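Long-range contacts in HEPN domain-containing protein (Thermotoga maritima, PDB 1O3U), which is of unknown function but belongs to the HEPN family of small helical domains, many of whose members are ribonucleases or accompany nucleotidyltransferases: residues L20-K24 with V118-E122; L27-Y32 with S110-E115; C36-Q40 with L87-C91; A42-V47 with I124-C128. Numbering follows the deposited sequence.

Contact 1 (L20-K24 with V118-E122); sequences LEHAK and VNYAE
Both segments are regular helix, each spanning about one turn closed by an i-to-i+4 backbone bond: Lys24 N to Leu20 O at 3.0 Å and Glu122 N to Val118 O at 2.9 Å. Their short axes run antiparallel, at 163° (signed crossing angle -163°) and 10.3 Å apart. The register sets Leu20 CA 7.0 Å from Glu122 CA and Ala23 CA 6.7 Å from Val118 CA. Val118 (chi1 t) points at the partner helix; its CG2 lies 3.9 Å from Ala23 CB and its CG1 3.8 Å from Lys24 CG. Leu20, in the t,p rotamer, leaves its backbone sideways but brings CD1 to 4.1 Å from Ala121 CB and CD2 to 3.8 Å from Glu122 CB. Lys24, m at chi1 and extended beyond, reaches along this apolar patch so that NZ donates to Glu122 OE2 at 2.9 Å. This is antiparallel helix packing within the helical bundle of the HEPN domain, joining helices 11-28 and 104-132, with the Lys24-Glu122 salt bridge at its border. Helix 32-54 packs against the pair through Ser38 and Ser39, which touch Ala23, while Ser39 also meets Val118.

Contact 2 (L27-Y32 with S110-E115); sequences LEHGFY and SRIEAE
Residues 110-115 are continuous helix, with Ala114 N bonded to Ser110 O at 2.9 Å and Glu115 N to Arg111 O at 3.0 Å; opposite them, 27-32 takes in the end of helix 11-28, the turn, and Tyr32 at the start of helix 32-54. Ser110 comes first: its CB sits 3.5 Å from Tyr32 CD1, while its hydroxyl is hydrogen-bonded to the backbone O of Arg106. Arg111 follows, with its CA 3.8 Å from the centroid of the Tyr32 ring and 14° off the ring normal, a CH-pi contact over the face. Its side chain (chi1 t, chi2 p) curls round the ring, CD 3.5 Å from Tyr32 CE2, and Leu27 CD1 lies over one guanidinium face, 3.8 Å from Arg111 NH1.

The chain reaches Tyr32 through a Schellman motif that ends helix 11-28. Gly30, at phi/psi 84/13, is its C' residue, with Phe31 N bonded to Asp26 O and Gly30 N to Leu27 O (3.1 Å); Phe31 then takes the N-cap position of the next helix, and Tyr32 (chi1 m) points toward 110-115.

Ala114 makes the closest backbone approach, its CA 5.4 Å from Tyr32 CA, and its CB touches Leu27 CD1 (3.8 Å) and Tyr32 CB (3.9 Å). Glu115 packs CG 3.7 Å from Leu27 CD2, the leucine being t,p, and its OE2 accepts from Arg111 NE at 2.8 Å in a salt bridge within the helix.

Contact 3 (C36-Q40 with L87-C91); sequences CFSSQ and LDKAC
A disulfide ties helix 32-54 of the HEPN domain to the chain that follows helix 78-88: Cys36 is bonded to Cys91. Segment 36-40 is one helical turn, Gln40 N to Cys36 O at 3.1 Å. Segment 87-91 starts helical and becomes extended at Lys89 (phi/psi -70/158) and Ala90 (-60/137), which carries the chain from Leu87, whose CA is 5.5 Å from Gln40 CA, to Cys91, whose CA is 5.8 Å from Cys36 CA. Both cysteines point toward the opposite segment, Cys36 with chi1 t in the conformer described and Cys91 with chi1 m; SG meets SG at 2.0 Å with chi3 -66°, within the usual range for a disulfide. Cys91 SG also lies 3.3 Å from Phe37 N. Because residues 92-97 are not modelled, this covalent bond fixes the last ordered residue before the gap.

Leu87 (m,t) leaves its CA sideways but swings its end inward, where CD2 packs 3.8 Å from Ser39 CB. Ser39 itself (chi1 m) turns its hydroxyl back to bond Ala35 O in its own helix. Leu87 also touches Ile124 of helix 104-132. Gln40, m at chi1 and t at chi2, extends toward the backbone of Leu87, where its NE2 donates to Leu87 O at 2.6 Å, although the position of that oxygen is less certain than most, and its OE1 comes 3.5 Å from Cys91 SG.

Contact 4 (A42-V47 with I124-C128); sequences AAEKAV and IIRFC
Ala46, Ile124 and Ile125 lose the most surface here, 54, 47 and 47 Å², and the contact is best described from them. The helical segments 42-47 and 124-128 run nearly parallel, their short axes 9° apart in direction and 8.8 Å apart at closest approach. Ala46 CA lies only 5.3 Å from Ile125 CA, and Ala43 CA 6.0 Å from Ile124 CA. The small methyl of Ala46 points at the partner helix and permits this closeness: its CB touches Ile125 CG1 at 3.7 Å and Ile124 CG2 at 4.5 Å. Both isoleucines are m,t. Ile125 reaches back with CD1 to Ala42 CB (4.1 Å), whereas Ile124 places CD1 4.1 Å from Ala43 CB and CG2 4.0 Å from Val47 CG2. One turn on, Cys128 (chi1 m) sets SG 4.0 Å from Val47 CG2 and 4.1 Å from Ala46 CB. This close alanine-lined packing joins helices 32-54 and 104-132 inside the HEPN helical bundle. Around it, Leu87 of helix 78-88 touches Ala43 and Ile124, Phe66 and Leu67 of helix 63-70 meet Val47, and Leu20 of helix 11-28 meets Ile125. With no hydrogen bond or charge pair across the segments, the contact rests on van der Waals packing of buried apolar side chains, consistent with hydrophobic cohesion.

Overall arrangement
Helix 104-132 supplies one side of contacts 1, 2 and 4, so these follow one another along it: the centres of contacts 2 and 1 are about 11 Å apart, those of contacts 1 and 4 about 10 Å, and those of contacts 2 and 4 about 20 Å, with nearest atoms about 11 Å apart. Contact 3 brings in helix 78-88 and meets contact 1 through Ser39 OG, 3.3 Å from Val118 CG2, and contact 4 through Leu87 CD1, 3.7 Å from Ile124 CD1. Leu20 CD2, 3.8 Å from Ile125 CD1, joins contacts 1 and 4, so 1, 3 and 4 share a continuous interior. The second subunit touches residues of all four contacts, among them His22, whose ring stacks on His22 of that subunit.

Contact 1 (L20-K24 with V118-E122)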
loop_
_atom_site.group_PDB
_atom_site.type_symbol
_atom_site.label_atom_id
_atom_site.label_comp_id
_atom_site.label_asym_id
_atom_site.label_seq_id
_atom_site.Cartn_x
_atom_site.Cartn_y
_atom_site.Cartn_z
ATOM N N LEU A 20 -2.400 -6.003 5.693
ATOM C CA LEU A 20 -2.068 -6.800 6.877
ATOM C C LEU A 20 -1.723 -8.240 6.456
ATOM O O LEU A 20 -0.741 -8.800 6.915
ATOM C CB LEU A 20 -3.206 -6.802 7.901
ATOM C CG LEU A 20 -2.874 -7.441 9.261
ATOM C CD1 LEU A 20 -1.784 -6.706 9.951
ATOM C CD2 LEU A 20 -4.105 -7.580 10.152
ATOM N N GLU A 21 -2.527 -8.824 5.569
ATOM C CA GLU A 21 -2.265 -10.176 5.101
ATOM C C GLU A 21 -0.938 -10.226 4.370
ATOM O O GLU A 21 -0.166 -11.171 4.552
ATOM C CB GLU A 21 -3.380 -10.678 4.224
ATOM C CG GLU A 21 -3.289 -12.162 3.953
ATOM C CD GLU A 21 -3.670 -13.052 5.143
ATOM O OE1 GLU A 21 -4.151 -12.578 6.222
ATOM O OE2 GLU A 21 -3.450 -14.273 4.994
ATOM N N HIS A 22 -0.666 -9.198 3.571
ATOM C CA HIS A 22 0.633 -9.047 2.900
ATOM C C HIS A 22 1.764 -9.057 3.926
ATOM O O HIS A 22 2.760 -9.767 3.762
ATOM C CB HIS A 22 0.723 -7.770 2.069
ATOM C CG HIS A 22 1.724 -7.835 0.936
ATOM N ND1 HIS A 22 1.862 -6.822 0.009
ATOM C CD2 HIS A 22 2.592 -8.808 0.556
ATOM C CE1 HIS A 22 2.781 -7.166 -0.878
ATOM N NE2 HIS A 22 3.227 -8.366 -0.576
ATOM N N ALA A 23 1.631 -8.245 4.978
ATOM C CA ALA A 23 2.634 -8.177 6.027
ATOM C C ALA A 23 2.900 -9.559 6.669
ATOM O O ALA A 23 4.049 -9.916 6.940
ATOM C CB ALA A 23 2.216 -7.224 7.061
ATOM N N LYS A 24 1.818 -10.275 6.960
ATOM C CA LYS A 24 1.896 -11.566 7.579
ATOM C C LYS A 24 2.586 -12.607 6.652
ATOM O O LYS A 24 3.331 -13.464 7.124
ATOM C CB LYS A 24 0.501 -12.010 7.979
ATOM C CG LYS A 24 -0.028 -11.271 9.212
ATOM C CD LYS A 24 -1.335 -11.829 9.636
ATOM C CE LYS A 24 -1.880 -11.007 10.769
ATOM N NZ LYS A 24 -3.113 -11.565 11.282
ATOM N N VAL A 118 3.511 -5.944 13.101
ATOM C CA VAL A 118 2.348 -6.564 12.477
ATOM C C VAL A 118 1.199 -6.579 13.503
ATOM O O VAL A 118 0.026 -6.243 13.185
ATOM C CB VAL A 118 2.693 -7.978 11.953
ATOM C CG1 VAL A 118 1.446 -8.791 11.690
ATOM C CG2 VAL A 118 3.623 -7.918 10.685
ATOM N N ASN A 119 1.511 -6.986 14.738
ATOM C CA ASN A 119 0.500 -6.968 15.772
ATOM C C ASN A 119 -0.071 -5.576 16.009
ATOM O O ASN A 119 -1.261 -5.422 16.221
ATOM C CB ASN A 119 1.014 -7.538 17.085
ATOM C CG ASN A 119 1.320 -9.012 16.992
ATOM O OD1 ASN A 119 0.878 -9.711 16.054
ATOM N ND2 ASN A 119 2.105 -9.514 17.981
ATOM N N TYR A 120 0.791 -4.576 16.003
ATOM C CA TYR A 120 0.352 -3.193 16.205
ATOM C C TYR A 120 -0.616 -2.794 15.111
ATOM O O TYR A 120 -1.607 -2.151 15.406
ATOM C CB TYR A 120 1.506 -2.210 16.204
ATOM C CG TYR A 120 2.457 -2.312 17.372
ATOM C CD1 TYR A 120 2.165 -3.095 18.471
ATOM C CD2 TYR A 120 3.627 -1.536 17.403
ATOM C CE1 TYR A 120 3.042 -3.182 19.539
ATOM C CE2 TYR A 120 4.475 -1.598 18.453
ATOM C CZ TYR A 120 4.188 -2.424 19.527
ATOM O OH TYR A 120 5.053 -2.486 20.590
ATOM N N ALA A 121 -0.316 -3.146 13.863
ATOM C CA ALA A 121 -1.179 -2.768 12.756
ATOM C C ALA A 121 -2.545 -3.470 12.899
ATOM O O ALA A 121 -3.599 -2.864 12.740
ATOM C CB ALA A 121 -0.546 -3.134 11.447
ATOM N N GLU A 122 -2.503 -4.751 13.212
ATOM C CA GLU A 122 -3.695 -5.485 13.513
ATOM C C GLU A 122 -4.555 -4.886 14.644
ATOM O O GLU A 122 -5.780 -4.806 14.517
ATOM C CB GLU A 122 -3.343 -6.930 13.815
ATOM C CG GLU A 122 -4.558 -7.843 13.957
ATOM C CD GLU A 122 -4.175 -9.293 13.671
ATOM O OE1 GLU A 122 -3.081 -9.723 14.113
ATOM O OE2 GLU A 122 -4.919 -9.993 12.976
#

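Contact 2 (L27-Y32 with S110-E115)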
loop_
_atom_site.group_PDB
_atom_site.type_symbol
_atom_site.label_atom_id
_atom_site.label_comp_id
_atom_site.label_asym_id
_atom_site.label_seq_id
_atom_site.Cartn_x
_atom_site.Cartn_y
_atom_site.Cartn_z
ATOM N N LEU A 27 6.226 -11.694 6.721
ATOM C CA LEU A 27 6.759 -12.162 7.978
ATOM C C LEU A 27 7.091 -13.659 7.943
ATOM O O LEU A 27 8.164 -14.071 8.403
ATOM C CB LEU A 27 5.796 -11.874 9.107
ATOM C CG LEU A 27 6.207 -12.273 10.517
ATOM C CD1 LEU A 27 7.534 -11.616 10.912
ATOM C CD2 LEU A 27 5.090 -11.866 11.445
ATOM N N GLU A 28 6.167 -14.451 7.397
ATOM C CA GLU A 28 6.266 -15.924 7.395
ATOM C C GLU A 28 7.506 -16.337 6.617
ATOM O O GLU A 28 8.173 -17.327 6.963
ATOM C CB GLU A 28 4.982 -16.537 6.805
ATOM C CG GLU A 28 5.058 -18.001 6.335
ATOM C CD GLU A 28 3.837 -18.471 5.547
ATOM O OE1 GLU A 28 2.844 -17.698 5.386
ATOM O OE2 GLU A 28 3.866 -19.634 5.059
ATOM N N HIS A 29 7.851 -15.548 5.604
ATOM C CA HIS A 29 8.961 -15.858 4.721
ATOM C C HIS A 29 10.277 -15.161 5.095
ATOM O O HIS A 29 11.271 -15.295 4.372
ATOM C CB HIS A 29 8.560 -15.586 3.278
ATOM C CG HIS A 29 7.502 -16.514 2.777
ATOM N ND1 HIS A 29 7.795 -17.756 2.249
ATOM C CD2 HIS A 29 6.156 -16.396 2.738
ATOM C CE1 HIS A 29 6.671 -18.355 1.904
ATOM N NE2 HIS A 29 5.664 -17.548 2.184
ATOM N N GLY A 30 10.286 -14.474 6.244
ATOM C CA GLY A 30 11.489 -13.888 6.798
ATOM C C GLY A 30 11.821 -12.531 6.220
ATOM O O GLY A 30 12.934 -12.046 6.406
ATOM N N PHE A 31 10.866 -11.922 5.507
ATOM C CA PHE A 31 11.105 -10.630 4.884
ATOM C C PHE A 31 10.677 -9.556 5.867
ATOM O O PHE A 31 9.618 -8.926 5.709
ATOM C CB PHE A 31 10.361 -10.541 3.567
ATOM C CG PHE A 31 10.641 -11.682 2.626
ATOM C CD1 PHE A 31 9.609 -12.265 1.898
ATOM C CD2 PHE A 31 11.944 -12.128 2.406
ATOM C CE1 PHE A 31 9.878 -13.301 0.986
ATOM C CE2 PHE A 31 12.206 -13.170 1.486
ATOM C CZ PHE A 31 11.164 -13.755 0.805
ATOM N N TYR A 32 11.496 -9.362 6.903
ATOM C CA TYR A 32 11.076 -8.551 8.071
ATOM C C TYR A 32 10.882 -7.067 7.738
ATOM O O TYR A 32 9.911 -6.455 8.175
ATOM C CB TYR A 32 12.073 -8.736 9.209
ATOM C CG TYR A 32 12.228 -10.187 9.608
ATOM C CD1 TYR A 32 13.510 -10.739 9.782
ATOM C CD2 TYR A 32 11.122 -11.026 9.772
ATOM C CE1 TYR A 32 13.663 -12.062 10.176
ATOM C CE2 TYR A 32 11.274 -12.360 10.164
ATOM C CZ TYR A 32 12.564 -12.873 10.353
ATOM O OH TYR A 32 12.783 -14.204 10.693
ATOM N N SER A 110 15.128 -8.956 14.687
ATOM C CA SER A 110 14.315 -8.503 13.536
ATOM C C SER A 110 12.963 -9.190 13.454
ATOM O O SER A 110 11.957 -8.579 13.119
ATOM C CB SER A 110 15.063 -8.720 12.223
ATOM O OG SER A 110 16.244 -7.988 12.239
ATOM N N ARG A 111 12.957 -10.487 13.713
ATOM C CA ARG A 111 11.736 -11.277 13.715
ATOM C C ARG A 111 10.762 -10.768 14.780
ATOM O O ARG A 111 9.593 -10.608 14.514
ATOM C CB ARG A 111 12.096 -12.751 13.940
ATOM C CG ARG A 111 10.922 -13.696 14.179
ATOM C CD ARG A 111 9.964 -13.735 13.079
ATOM N NE ARG A 111 8.736 -14.443 13.431
ATOM C CZ ARG A 111 8.009 -15.152 12.573
ATOM N NH1 ARG A 111 8.403 -15.315 11.320
ATOM N NH2 ARG A 111 6.917 -15.759 13.003
ATOM N N ILE A 112 11.247 -10.531 15.997
ATOM C CA ILE A 112 10.408 -10.025 17.075
ATOM C C ILE A 112 9.863 -8.629 16.754
ATOM O O ILE A 112 8.673 -8.336 16.948
ATOM C CB ILE A 112 11.215 -10.004 18.415
ATOM C CG1 ILE A 112 11.537 -11.442 18.828
ATOM C CG2 ILE A 112 10.408 -9.300 19.474
ATOM C CD1 ILE A 112 12.542 -11.596 19.915
ATOM N N GLU A 113 10.733 -7.786 16.234
ATOM C CA GLU A 113 10.382 -6.424 15.883
ATOM C C GLU A 113 9.280 -6.415 14.810
ATOM O O GLU A 113 8.289 -5.663 14.937
ATOM C CB GLU A 113 11.631 -5.669 15.441
ATOM C CG GLU A 113 11.390 -4.215 15.081
ATOM C CD GLU A 113 12.634 -3.563 14.494
ATOM O OE1 GLU A 113 13.178 -4.097 13.496
ATOM O OE2 GLU A 113 13.075 -2.534 15.035
ATOM N N ALA A 114 9.438 -7.264 13.783
ATOM C CA ALA A 114 8.457 -7.372 12.697
ATOM C C ALA A 114 7.133 -7.933 13.230
ATOM O O ALA A 114 6.077 -7.420 12.863
ATOM C CB ALA A 114 8.975 -8.209 11.575
ATOM N N GLU A 115 7.175 -8.957 14.082
ATOM C CA GLU A 115 5.942 -9.489 14.696
ATOM C C GLU A 115 5.201 -8.421 15.477
ATOM O O GLU A 115 3.995 -8.332 15.391
ATOM C CB GLU A 115 6.196 -10.644 15.651
ATOM C CG GLU A 115 6.113 -12.007 15.044
ATOM C CD GLU A 115 6.398 -13.106 16.054
ATOM O OE1 GLU A 115 5.694 -13.176 17.098
ATOM O OE2 GLU A 115 7.330 -13.893 15.793
#

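Contact 3 (C36-Q40 with L87-C91)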
loop_
_atom_site.group_PDB
_atom_site.type_symbol
_atom_site.label_atom_id
_atom_site.label_comp_id
_atom_site.label_asym_id
_atom_site.label_seq_id
_atom_site.Cartn_x
_atom_site.Cartn_y
_atom_site.Cartn_z
ATOM N N CYS A 36 7.319 -4.886 7.985
ATOM C CA CYS A 36 7.255 -3.569 8.595
ATOM C C CYS A 36 6.568 -2.577 7.667
ATOM O O CYS A 36 5.629 -1.908 8.043
ATOM C CB CYS A 36 8.661 -3.102 8.914
ATOM S SG CYS A 36 8.737 -1.419 9.482
ATOM N N PHE A 37 7.008 -2.541 6.416
ATOM C CA PHE A 37 6.434 -1.627 5.420
ATOM C C PHE A 37 4.914 -1.826 5.227
ATOM O O PHE A 37 4.133 -0.874 5.275
ATOM C CB PHE A 37 7.186 -1.831 4.101
ATOM C CG PHE A 37 6.652 -1.017 2.974
ATOM C CD1 PHE A 37 6.909 0.335 2.900
ATOM C CD2 PHE A 37 5.917 -1.609 1.964
ATOM C CE1 PHE A 37 6.425 1.097 1.839
ATOM C CE2 PHE A 37 5.410 -0.850 0.923
ATOM C CZ PHE A 37 5.689 0.488 0.844
ATOM N N SER A 38 4.506 -3.071 5.009
ATOM C CA SER A 38 3.105 -3.425 4.806
ATOM C C SER A 38 2.256 -3.068 6.042
ATOM O O SER A 38 1.100 -2.681 5.922
ATOM C CB SER A 38 2.979 -4.913 4.553
ATOM O OG SER A 38 3.498 -5.250 3.286
ATOM N N SER A 39 2.821 -3.271 7.230
ATOM C CA SER A 39 2.136 -2.966 8.496
ATOM C C SER A 39 1.819 -1.447 8.610
ATOM O O SER A 39 0.709 -1.052 9.039
ATOM C CB SER A 39 3.015 -3.419 9.681
ATOM O OG SER A 39 3.100 -4.832 9.693
ATOM N N GLN A 40 2.793 -0.620 8.238
ATOM C CA GLN A 40 2.599 0.832 8.210
ATOM C C GLN A 40 1.421 1.186 7.294
ATOM O O GLN A 40 0.532 1.924 7.692
ATOM C CB GLN A 40 3.853 1.553 7.681
ATOM C CG GLN A 40 5.016 1.570 8.565
ATOM C CD GLN A 40 6.223 2.242 7.886
ATOM O OE1 GLN A 40 6.461 2.055 6.679
ATOM N NE2 GLN A 40 6.956 3.031 8.643
ATOM N N LEU A 87 5.251 2.391 14.426
ATOM C CA LEU A 87 4.989 2.044 13.040
ATOM C C LEU A 87 5.477 3.122 12.098
ATOM O O LEU A 87 5.825 2.841 10.953
ATOM C CB LEU A 87 3.497 1.884 12.824
ATOM C CG LEU A 87 2.924 0.551 13.216
ATOM C CD1 LEU A 87 1.398 0.715 13.423
ATOM C CD2 LEU A 87 3.276 -0.468 12.102
ATOM N N ASP A 88 5.500 4.349 12.586
ATOM C CA ASP A 88 5.920 5.484 11.788
ATOM C C ASP A 88 7.413 5.468 11.458
ATOM O O ASP A 88 7.827 6.107 10.489
ATOM C CB ASP A 88 5.577 6.781 12.502
ATOM C CG ASP A 88 5.709 7.985 11.599
ATOM O OD1 ASP A 88 5.251 7.905 10.441
ATOM O OD2 ASP A 88 6.249 9.039 11.962
ATOM N N LYS A 89 8.208 4.769 12.259
ATOM C CA LYS A 89 9.670 4.727 12.068
ATOM C C LYS A 89 10.122 3.959 10.817
ATOM O O LYS A 89 9.413 3.091 10.318
ATOM C CB LYS A 89 10.334 4.119 13.306
ATOM C CG LYS A 89 10.217 4.974 14.569
ATOM C CD LYS A 89 10.292 4.104 15.821
ATOM C CE LYS A 89 10.070 4.901 17.101
ATOM N NZ LYS A 89 11.358 5.180 17.803
ATOM N N ALA A 90 11.332 4.254 10.341
ATOM C CA ALA A 90 11.834 3.717 9.071
ATOM C C ALA A 90 11.906 2.186 9.050
ATOM O O ALA A 90 12.336 1.560 10.040
ATOM C CB ALA A 90 13.221 4.306 8.768
ATOM N N CYS A 91 11.467 1.596 7.933
ATOM C CA CYS A 91 11.618 0.160 7.672
ATOM C C CYS A 91 12.833 -0.096 6.782
ATOM O O CYS A 91 13.735 -0.847 7.148
ATOM C CB CYS A 91 10.387 -0.398 6.963
ATOM S SG CYS A 91 8.835 -0.176 7.863
#

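Contact 4 (A42-V47 with I124-C128)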
loop_
_atom_site.group_PDB
_atom_site.type_symbol
_atom_site.label_atom_id
_atom_site.label_comp_id
_atom_site.label_asym_id
_atom_site.label_seq_id
_atom_site.Cartn_x
_atom_site.Cartn_y
_atom_site.Cartn_z
ATOM N N ALA A 42 -1.071 -0.766 6.217
ATOM C CA ALA A 42 -2.316 -1.332 6.745
ATOM C C ALA A 42 -2.891 -0.391 7.801
ATOM O O ALA A 42 -4.086 -0.117 7.797
ATOM C CB ALA A 42 -2.072 -2.658 7.332
ATOM N N ALA A 43 -2.033 0.107 8.697
ATOM C CA ALA A 43 -2.507 0.969 9.804
ATOM C C ALA A 43 -3.022 2.312 9.236
ATOM O O ALA A 43 -4.069 2.822 9.627
ATOM C CB ALA A 43 -1.403 1.201 10.789
ATOM N N GLU A 44 -2.268 2.880 8.319
ATOM C CA GLU A 44 -2.696 4.090 7.599
ATOM C C GLU A 44 -4.073 3.969 6.953
ATOM O O GLU A 44 -4.960 4.837 7.110
ATOM C CB GLU A 44 -1.643 4.441 6.531
ATOM C CG GLU A 44 -0.357 4.938 7.106
ATOM C CD GLU A 44 0.644 5.397 6.060
ATOM O OE1 GLU A 44 0.219 5.843 4.933
ATOM O OE2 GLU A 44 1.858 5.355 6.420
ATOM N N LYS A 45 -4.269 2.896 6.204
ATOM C CA LYS A 45 -5.509 2.685 5.499
ATOM C C LYS A 45 -6.678 2.496 6.491
ATOM O O LYS A 45 -7.772 2.985 6.240
ATOM C CB LYS A 45 -5.384 1.523 4.512
ATOM C CG LYS A 45 -4.467 1.827 3.305
ATOM C CD LYS A 45 -4.525 0.749 2.257
ATOM C CE LYS A 45 -3.621 1.025 1.045
ATOM N NZ LYS A 45 -2.298 0.355 1.072
ATOM N N ALA A 46 -6.433 1.815 7.613
ATOM C CA ALA A 46 -7.476 1.518 8.600
ATOM C C ALA A 46 -7.983 2.860 9.170
ATOM O O ALA A 46 -9.182 3.112 9.244
ATOM C CB ALA A 46 -6.933 0.662 9.717
ATOM N N VAL A 47 -7.075 3.743 9.515
ATOM C CA VAL A 47 -7.502 5.032 10.095
ATOM C C VAL A 47 -8.236 5.906 9.067
ATOM O O VAL A 47 -9.238 6.567 9.383
ATOM C CB VAL A 47 -6.327 5.788 10.726
ATOM C CG1 VAL A 47 -6.808 7.103 11.339
ATOM C CG2 VAL A 47 -5.623 4.941 11.782
ATOM N N ILE A 124 -4.570 -1.715 15.549
ATOM C CA ILE A 124 -5.153 -0.506 15.023
ATOM C C ILE A 124 -6.339 -0.807 14.105
ATOM O O ILE A 124 -7.415 -0.130 14.202
ATOM C CB ILE A 124 -4.061 0.354 14.342
ATOM C CG1 ILE A 124 -3.130 0.951 15.410
ATOM C CG2 ILE A 124 -4.685 1.480 13.513
ATOM C CD1 ILE A 124 -1.844 1.615 14.863
ATOM N N ILE A 125 -6.168 -1.780 13.206
ATOM C CA ILE A 125 -7.270 -2.223 12.358
ATOM C C ILE A 125 -8.522 -2.615 13.184
ATOM O O ILE A 125 -9.618 -2.176 12.876
ATOM C CB ILE A 125 -6.845 -3.356 11.451
ATOM C CG1 ILE A 125 -5.868 -2.848 10.401
ATOM C CG2 ILE A 125 -8.088 -4.064 10.852
ATOM C CD1 ILE A 125 -5.145 -4.012 9.631
ATOM N N ARG A 126 -8.342 -3.409 14.235
ATOM C CA ARG A 126 -9.446 -3.899 15.054
ATOM C C ARG A 126 -10.082 -2.749 15.865
ATOM O O ARG A 126 -11.295 -2.680 15.998
ATOM C CB ARG A 126 -8.948 -5.012 15.963
ATOM C CG ARG A 126 -8.581 -6.291 15.183
ATOM C CD ARG A 126 -8.040 -7.403 16.054
ATOM N NE ARG A 126 -8.009 -8.671 15.340
ATOM C CZ ARG A 126 -7.461 -9.777 15.812
ATOM N NH1 ARG A 126 -6.902 -9.800 17.007
ATOM N NH2 ARG A 126 -7.496 -10.869 15.092
ATOM N N PHE A 127 -9.272 -1.806 16.317
ATOM C CA PHE A 127 -9.799 -0.587 16.964
ATOM C C PHE A 127 -10.686 0.236 16.015
ATOM O O PHE A 127 -11.831 0.685 16.374
ATOM C CB PHE A 127 -8.667 0.292 17.445
ATOM C CG PHE A 127 -9.144 1.569 18.075
ATOM C CD1 PHE A 127 -9.603 1.590 19.355
ATOM C CD2 PHE A 127 -9.116 2.759 17.353
ATOM C CE1 PHE A 127 -10.023 2.801 19.937
ATOM C CE2 PHE A 127 -9.533 3.936 17.920
ATOM C CZ PHE A 127 -9.988 3.956 19.205
ATOM N N CYS A 128 -10.169 0.488 14.816
ATOM C CA CYS A 128 -10.929 1.164 13.779
ATOM C C CYS A 128 -12.206 0.396 13.401
ATOM O O CYS A 128 -13.269 1.022 13.230
ATOM C CB CYS A 128 -10.079 1.415 12.543
ATOM S SG CYS A 128 -8.719 2.555 12.837
#